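Local coordinates for protein diaminopropionate ammonia-lyase (Escherichia coli, PDB 4D9I) that uses pyridoxal 5'-phosphate to eliminate ammonia from both L- and D-2,3-diaminopropionate, giving pyruvate and two ammonium ions, at residues K7-D12 / C265-G270; A306-S311 / E361-N366. All coordinates share one frame; numbering follows the deposited sequence.

How the contacts relate
From the N terminus, strand 8-12 comes first, and contact 1 joins it to helix 265-272, closing a loop of 252 intervening residues that includes the small four-stranded parallel sheet. Contact 2 opens only afterwards: it returns helix 356-363 to strand 308-312 across 49 mostly helical residues, so the two loops run in series and neither nests in nor crosses the other. The centres of contact 1 and contact 2 lie about 10 Å apart, and the two touch. Strands 8-12 and 308-312 are antiparallel neighbours, and A11 O lies 2.8 Å from F309 N. A salt bridge from D12 to K362 further couples contact 1 to contact 2 at this margin of the seven-stranded mixed sheet.

Contact 1: residues K7-D12 / C265-G270; sequences KIDIAD and CIYRSG
Y267 reaches out from helix 265-272 and brings its phenol up to D9 and A11, two residues of strand 8-12 whose side chains leave the same face. The closest carbon pair is A11 CB to Y267 CE1, at 3.7 Å, while D9 CB lies 3.5 Å from Y267 OH. The D9 carbonyl is also near, with its O 3.7 Å from Y267 CE1. The ring therefore meets the strand through its CE1 side and hydroxyl end, A11 and the D9 carbonyl approaching it obliquely. Its reach follows from chi1 of 179°, which puts CG anti to the backbone N and drives the aromatic group outward from the helix. The two segments bury 156 Å², a modest surface contact. A water donates to D12 O at 3.0 Å; its 2.5 Å approach to G270 O is short, and a link through it is doubtful.

Behind the ring, the first turn of the helix is secured from several directions. E259 in strand 254-260 receives the backbone N-H groups of both I266 and Y267, one on each carboxylate oxygen. S269 OG bonds C265 O at 2.7 Å, reaching it from the face opposite to S269 N, so two donors grip that carbonyl. C265 SG forms the disulfide with C291.

Next to Y267, F309 of strand 308-312 packs against it and I266, and I266 continues inward to W299 and L302 of helix 296-305. On the other face of strand 8-12, I10 is covered by helix 356-363, leaving this edge strand between two helical layers.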
ATOM      1  N   LYS B   7       6.870  17.704 -11.637  1.00 34.24           N
ATOM      2  CA  LYS B   7       6.330  18.889 -12.269  1.00 35.93           C
ATOM      3  C   LYS B   7       4.958  19.205 -11.664  1.00 34.59           C
ATOM      4  O   LYS B   7       4.024  18.418 -11.789  1.00 33.31           O
ATOM      5  CB  LYS B   7       6.243  18.674 -13.780  1.00 37.80           C
ATOM      6  CG  LYS B   7       5.621  19.832 -14.535  1.00 39.27           C
ATOM      7  CD  LYS B   7       5.106  19.370 -15.888  1.00 40.39           C
ATOM      8  CE  LYS B   7       4.473  20.530 -16.626  1.00 42.19           C
ATOM      9  NZ  LYS B   7       4.332  20.294 -18.096  1.00 43.95           N
ATOM     10  N   ILE B   8       4.863  20.330 -10.951  1.00 35.71           N
ATOM     11  CA  ILE B   8       3.564  20.851 -10.496  1.00 35.62           C
ATOM     12  C   ILE B   8       3.470  22.334 -10.837  1.00 37.42           C
ATOM     13  O   ILE B   8       3.928  23.185 -10.061  1.00 39.39           O
ATOM     14  CB  ILE B   8       3.352  20.749  -8.970  1.00 35.04           C
ATOM     15  CG1 ILE B   8       3.598  19.342  -8.434  1.00 33.87           C
ATOM     16  CG2 ILE B   8       1.934  21.192  -8.606  1.00 34.55           C
ATOM     17  CD1 ILE B   8       3.995  19.367  -6.970  1.00 33.66           C
ATOM     18  N   ASP B   9       2.894  22.652 -11.985  1.00 37.51           N
ATOM     19  CA  ASP B   9       2.727  24.045 -12.367  1.00 38.92           C
ATOM     20  C   ASP B   9       1.404  24.548 -11.819  1.00 37.33           C
ATOM     21  O   ASP B   9       0.360  23.928 -12.052  1.00 35.31           O
ATOM     22  CB  ASP B   9       2.776  24.196 -13.890  1.00 41.03           C
ATOM     23  CG  ASP B   9       4.169  23.935 -14.460  1.00 43.20           C
ATOM     24  OD1 ASP B   9       5.162  24.165 -13.757  1.00 43.12           O
ATOM     25  OD2 ASP B   9       4.270  23.509 -15.627  1.00 45.04           O
ATOM     26  N   ILE B  10       1.469  25.651 -11.073  1.00 37.46           N
ATOM     27  CA  ILE B  10       0.293  26.279 -10.470  1.00 36.66           C
ATOM     28  C   ILE B  10       0.055  27.621 -11.115  1.00 39.02           C
ATOM     29  O   ILE B  10       0.961  28.469 -11.138  1.00 41.01           O
ATOM     30  CB  ILE B  10       0.466  26.516  -8.951  1.00 35.82           C
ATOM     31  CG1 ILE B  10       0.795  25.212  -8.226  1.00 33.48           C
ATOM     32  CG2 ILE B  10      -0.793  27.159  -8.374  1.00 35.53           C
ATOM     33  CD1 ILE B  10       1.594  25.402  -6.947  1.00 33.69           C
ATOM     34  N   ALA B  11      -1.155  27.821 -11.641  1.00 38.77           N
ATOM     35  CA  ALA B  11      -1.537  29.110 -12.200  1.00 40.84           C
ATOM     36  C   ALA B  11      -2.757  29.634 -11.463  1.00 40.37           C
ATOM     37  O   ALA B  11      -3.785  28.949 -11.385  1.00 38.27           O
ATOM     38  CB  ALA B  11      -1.819  28.990 -13.690  1.00 41.90           C
ATOM     39  N   ASP B  12      -2.609  30.833 -10.897  1.00 42.03           N
ATOM     40  CA  ASP B  12      -3.731  31.591 -10.328  1.00 42.96           C
ATOM     41  C   ASP B  12      -4.750  31.903 -11.405  1.00 43.64           C
ATOM     42  O   ASP B  12      -4.373  32.344 -12.485  1.00 45.74           O
ATOM     43  CB  ASP B  12      -3.252  32.932  -9.770  1.00 45.66           C
ATOM     44  CG  ASP B  12      -2.416  32.785  -8.535  1.00 45.14           C
ATOM     45  OD1 ASP B  12      -2.645  31.866  -7.728  1.00 43.07           O
ATOM     46  OD2 ASP B  12      -1.507  33.604  -8.368  1.00 47.61           O
ATOM     47  N   CYS B 265      -6.332  20.821 -20.641  1.00 41.52           N
ATOM     48  CA  CYS B 265      -7.180  21.749 -21.399  1.00 43.17           C
ATOM     49  C   CYS B 265      -7.763  22.883 -20.556  1.00 42.05           C
ATOM     50  O   CYS B 265      -7.869  24.019 -21.034  1.00 43.61           O
ATOM     51  CB  CYS B 265      -8.304  21.005 -22.111  1.00 43.54           C
ATOM     52  SG  CYS B 265      -9.525  20.306 -20.970  1.00 40.74           S
ATOM     53  N   ILE B 266      -8.145  22.584 -19.312  1.00 39.15           N
ATOM     54  CA  ILE B 266      -8.653  23.648 -18.434  1.00 38.57           C
ATOM     55  C   ILE B 266      -7.510  24.604 -18.049  1.00 39.88           C
ATOM     56  O   ILE B 266      -7.667  25.827 -18.074  1.00 41.35           O
ATOM     57  CB  ILE B 266      -9.435  23.100 -17.219  1.00 35.81           C
ATOM     58  CG1 ILE B 266     -10.813  22.610 -17.665  1.00 35.47           C
ATOM     59  CG2 ILE B 266      -9.655  24.175 -16.173  1.00 35.72           C
ATOM     60  CD1 ILE B 266     -10.987  21.120 -17.579  1.00 34.33           C
ATOM     61  N   TYR B 267      -6.352  24.036 -17.728  1.00 39.24           N
ATOM     62  CA  TYR B 267      -5.196  24.825 -17.346  1.00 40.62           C
ATOM     63  C   TYR B 267      -4.851  25.794 -18.475  1.00 43.83           C
ATOM     64  O   TYR B 267      -4.723  26.987 -18.244  1.00 45.19           O
ATOM     65  CB  TYR B 267      -4.010  23.915 -17.040  1.00 39.94           C
ATOM     66  CG  TYR B 267      -2.741  24.636 -16.644  1.00 41.66           C
ATOM     67  CD1 TYR B 267      -2.459  24.913 -15.299  1.00 40.58           C
ATOM     68  CD2 TYR B 267      -1.803  25.015 -17.603  1.00 44.52           C
ATOM     69  CE1 TYR B 267      -1.290  25.558 -14.926  1.00 42.19           C
ATOM     70  CE2 TYR B 267      -0.629  25.671 -17.244  1.00 46.32           C
ATOM     71  CZ  TYR B 267      -0.380  25.936 -15.906  1.00 45.17           C
ATOM     72  OH  TYR B 267       0.777  26.573 -15.548  1.00 47.04           O
ATOM     73  N   ARG B 268      -4.719  25.263 -19.688  1.00 45.32           N
ATOM     74  CA  ARG B 268      -4.331  26.059 -20.852  1.00 49.28           C
ATOM     75  C   ARG B 268      -5.368  27.136 -21.143  1.00 50.70           C
ATOM     76  O   ARG B 268      -5.010  28.253 -21.521  1.00 53.89           O
ATOM     77  CB  ARG B 268      -4.103  25.164 -22.069  1.00 50.19           C
ATOM     78  CG  ARG B 268      -2.816  24.357 -22.001  1.00 50.58           C
ATOM     79  CD  ARG B 268      -2.814  23.272 -23.060  1.00 51.37           C
ATOM     80  NE  ARG B 268      -1.483  22.716 -23.270  1.00 53.38           N
ATOM     81  N   SER B 269      -6.640  26.808 -20.928  1.00 48.85           N
ATOM     82  CA  SER B 269      -7.731  27.775 -21.076  1.00 50.56           C
ATOM     83  C   SER B 269      -7.669  28.841 -19.997  1.00 51.25           C
ATOM     84  O   SER B 269      -7.982  30.000 -20.252  1.00 53.70           O
ATOM     85  CB  SER B 269      -9.087  27.078 -21.021  1.00 47.79           C
ATOM     86  OG  SER B 269      -9.168  26.120 -22.050  1.00 48.12           O
ATOM     87  N   GLY B 270      -7.265  28.426 -18.799  1.00 49.65           N
ATOM     88  CA  GLY B 270      -7.148  29.310 -17.642  1.00 50.96           C
ATOM     89  C   GLY B 270      -6.060  30.363 -17.750  1.00 55.51           C
ATOM     90  O   GLY B 270      -6.257  31.501 -17.318  1.00 57.65           O
TER
HETATM   91  O   HOH W   1      -5.296  32.788 -15.346  1.00 38.76           O

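Contact 2: residues A306-S311 / E361-N366; sequences ATQFIS and EKLALN
Q308 reaches from strand 308-312 to the last turn of helix 356-363, where its amide meets K362 and L363. Its CB points toward the helix; chi1 of -81° sets CG anti to the carbonyl carbon, and the chain then runs extended to the amide. CD comes within 3.8 Å of K362 O. The amide N and O then play different parts. NE2 donates to K362 O at 2.9 Å with an N-H...O angle of 170°, and the acceptor lies close to the Q308 amide plane. Relative to the K362 carbonyl, however, this donor stands well above the plane, 49° out of it, and not on a lone pair. OE1 lies 3.4 Å from L363 CD2 and is held by H254.

NE2 has a second acceptor in D12, whose other carboxylate oxygen pairs with K362 NZ. That charged end is reached by a bend at chi2 of K362, and the lysine CG passes 4.0 Å from Q308 NE2. Toward I310 the contact turns apolar: I310 CD1 meets L363 CD2 at 4.0 Å, the side chains crossing at about a right angle, with I10 beside both. Replacing Q308 by an alanine would probably leave K362 O, H254 and D12 each without an amide partner, and open a gap beside L363.

A364, with positive phi, forms a Schellman motif with the last helical turn. Such a capped helix, lying across one face of a largely parallel sheet with further helices on the other, belongs to the layered alpha/beta architecture of fold type II pyridoxal-phosphate enzymes, the tryptophan synthase beta-like superfamily.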
ATOM      1  N   ALA B 306     -12.997  28.934  -9.848  1.00 34.85           N
ATOM      2  CA  ALA B 306     -11.780  28.198  -9.462  1.00 32.63           C
ATOM      3  C   ALA B 306     -10.677  29.147  -8.997  1.00 33.59           C
ATOM      4  O   ALA B 306     -10.469  30.201  -9.584  1.00 35.44           O
ATOM      5  CB  ALA B 306     -11.280  27.345 -10.613  1.00 32.10           C
ATOM      6  N   THR B 307      -9.951  28.772  -7.951  1.00 32.13           N
ATOM      7  CA  THR B 307      -8.913  29.660  -7.439  1.00 33.21           C
ATOM      8  C   THR B 307      -7.640  29.494  -8.260  1.00 33.46           C
ATOM      9  O   THR B 307      -7.019  30.477  -8.659  1.00 35.31           O
ATOM     10  CB  THR B 307      -8.623  29.416  -5.942  1.00 32.22           C
ATOM     11  OG1 THR B 307      -9.864  29.251  -5.237  1.00 31.72           O
ATOM     12  CG2 THR B 307      -7.837  30.603  -5.348  1.00 34.24           C
ATOM     13  N   GLN B 308      -7.283  28.242  -8.534  1.00 31.66           N
ATOM     14  CA  GLN B 308      -6.051  27.910  -9.220  1.00 31.97           C
ATOM     15  C   GLN B 308      -6.200  26.709 -10.139  1.00 30.86           C
ATOM     16  O   GLN B 308      -7.041  25.841  -9.924  1.00 29.08           O
ATOM     17  CB  GLN B 308      -4.947  27.624  -8.195  1.00 31.40           C
ATOM     18  CG  GLN B 308      -4.293  28.879  -7.642  1.00 33.41           C
ATOM     19  CD  GLN B 308      -3.490  28.614  -6.383  1.00 32.72           C
ATOM     20  OE1 GLN B 308      -3.628  27.561  -5.753  1.00 31.10           O
ATOM     21  NE2 GLN B 308      -2.657  29.566  -6.003  1.00 34.37           N
ATOM     22  N   PHE B 309      -5.365  26.672 -11.165  1.00 32.16           N
ATOM     23  CA  PHE B 309      -5.266  25.516 -12.040  1.00 31.72           C
ATOM     24  C   PHE B 309      -3.880  24.910 -11.880  1.00 31.57           C
ATOM     25  O   PHE B 309      -2.902  25.643 -11.800  1.00 33.01           O
ATOM     26  CB  PHE B 309      -5.469  25.948 -13.484  1.00 33.76           C
ATOM     27  CG  PHE B 309      -6.710  26.762 -13.700  1.00 34.58           C
ATOM     28  CD1 PHE B 309      -6.622  28.108 -14.025  1.00 36.97           C
ATOM     29  CD2 PHE B 309      -7.966  26.183 -13.572  1.00 33.31           C
ATOM     30  CE1 PHE B 309      -7.768  28.870 -14.235  1.00 38.24           C
ATOM     31  CE2 PHE B 309      -9.115  26.942 -13.774  1.00 34.30           C
ATOM     32  CZ  PHE B 309      -9.014  28.279 -14.100  1.00 36.65           C
ATOM     33  N   ILE B 310      -3.810  23.581 -11.833  1.00 30.11           N
ATOM     34  CA  ILE B 310      -2.533  22.865 -11.790  1.00 30.16           C
ATOM     35  C   ILE B 310      -2.377  21.954 -13.009  1.00 31.08           C
ATOM     36  O   ILE B 310      -3.295  21.212 -13.368  1.00 30.36           O
ATOM     37  CB  ILE B 310      -2.364  22.033 -10.496  1.00 27.89           C
ATOM     38  CG1 ILE B 310      -2.082  22.958  -9.305  1.00 27.85           C
ATOM     39  CG2 ILE B 310      -1.225  21.015 -10.641  1.00 27.85           C
ATOM     40  CD1 ILE B 310      -1.948  22.268  -7.961  1.00 25.79           C
ATOM     41  N   SER B 311      -1.216  22.054 -13.648  1.00 33.33           N
ATOM     42  CA  SER B 311      -0.781  21.125 -14.679  1.00 34.71           C
ATOM     43  C   SER B 311       0.355  20.295 -14.109  1.00 34.43           C
ATOM     44  O   SER B 311       1.399  20.834 -13.737  1.00 35.44           O
ATOM     45  CB  SER B 311      -0.293  21.876 -15.914  1.00 38.05           C
ATOM     46  OG  SER B 311       0.239  20.980 -16.873  1.00 39.35           O
ATOM     47  N   GLU B 361       2.826  27.867   0.327  1.00 35.68           N
ATOM     48  CA  GLU B 361       2.431  29.272   0.359  1.00 37.85           C
ATOM     49  C   GLU B 361       1.570  29.652  -0.837  1.00 37.80           C
ATOM     50  O   GLU B 361       0.553  30.308  -0.671  1.00 38.66           O
ATOM     51  CB  GLU B 361       3.653  30.174   0.417  1.00 40.78           C
ATOM     52  CG  GLU B 361       4.349  30.150   1.759  1.00 41.91           C
ATOM     53  CD  GLU B 361       5.540  31.092   1.831  1.00 45.16           C
ATOM     54  OE1 GLU B 361       5.562  32.127   1.123  1.00 47.32           O
ATOM     55  OE2 GLU B 361       6.457  30.788   2.612  1.00 46.02           O
ATOM     56  N   LYS B 362       1.991  29.237  -2.033  1.00 37.18           N
ATOM     57  CA  LYS B 362       1.245  29.476  -3.267  1.00 37.10           C
ATOM     58  C   LYS B 362      -0.151  28.883  -3.143  1.00 35.03           C
ATOM     59  O   LYS B 362      -1.139  29.539  -3.478  1.00 35.76           O
ATOM     60  CB  LYS B 362       1.988  28.889  -4.482  1.00 36.90           C
ATOM     61  CG  LYS B 362       1.320  29.092  -5.841  1.00 37.21           C
ATOM     62  CD  LYS B 362       1.302  30.561  -6.255  1.00 39.72           C
ATOM     63  CE  LYS B 362       1.129  30.722  -7.760  1.00 40.88           C
ATOM     64  NZ  LYS B 362       0.907  32.149  -8.136  1.00 43.58           N
ATOM     65  N   LEU B 363      -0.230  27.659  -2.634  1.00 32.76           N
ATOM     66  CA  LEU B 363      -1.501  26.951  -2.510  1.00 31.02           C
ATOM     67  C   LEU B 363      -2.281  27.330  -1.256  1.00 31.43           C
ATOM     68  O   LEU B 363      -3.397  26.861  -1.071  1.00 30.36           O
ATOM     69  CB  LEU B 363      -1.299  25.419  -2.584  1.00 28.79           C
ATOM     70  CG  LEU B 363      -0.646  24.886  -3.864  1.00 28.54           C
ATOM     71  CD1 LEU B 363      -0.114  23.467  -3.671  1.00 26.95           C
ATOM     72  CD2 LEU B 363      -1.570  24.975  -5.081  1.00 28.67           C
ATOM     73  N   ALA B 364      -1.701  28.200  -0.420  1.00 33.36           N
ATOM     74  CA  ALA B 364      -2.305  28.613   0.854  1.00 34.29           C
ATOM     75  C   ALA B 364      -2.585  27.420   1.776  1.00 32.95           C
ATOM     76  O   ALA B 364      -3.512  27.436   2.588  1.00 33.50           O
ATOM     77  CB  ALA B 364      -3.562  29.459   0.629  1.00 35.50           C
ATOM     78  N   LEU B 365      -1.770  26.383   1.645  1.00 31.31           N
ATOM     79  CA  LEU B 365      -1.785  25.289   2.609  1.00 30.24           C
ATOM     80  C   LEU B 365      -0.937  25.621   3.836  1.00 31.31           C
ATOM     81  O   LEU B 365       0.226  26.013   3.721  1.00 33.00           O
ATOM     82  CB  LEU B 365      -1.298  23.995   1.961  1.00 28.28           C
ATOM     83  CG  LEU B 365      -2.138  23.593   0.735  1.00 27.23           C
ATOM     84  CD1 LEU B 365      -1.410  22.505  -0.040  1.00 26.25           C
ATOM     85  CD2 LEU B 365      -3.528  23.133   1.145  1.00 26.13           C
ATOM     86  N   ASN B 366      -1.535  25.482   5.010  1.00 31.00           N
ATOM     87  CA  ASN B 366      -0.837  25.720   6.261  1.00 31.78           C
ATOM     88  C   ASN B 366      -1.478  24.841   7.325  1.00 30.65           C
ATOM     89  O   ASN B 366      -2.370  24.032   7.007  1.00 28.34           O
ATOM     90  CB  ASN B 366      -0.897  27.214   6.632  1.00 34.79           C
ATOM     91  CG  ASN B 366      -2.321  27.745   6.691  1.00 35.35           C
ATOM     92  OD1 ASN B 366      -3.273  26.984   6.885  1.00 34.20           O
ATOM     93  ND2 ASN B 366      -2.475  29.048   6.496  1.00 37.22           N
TER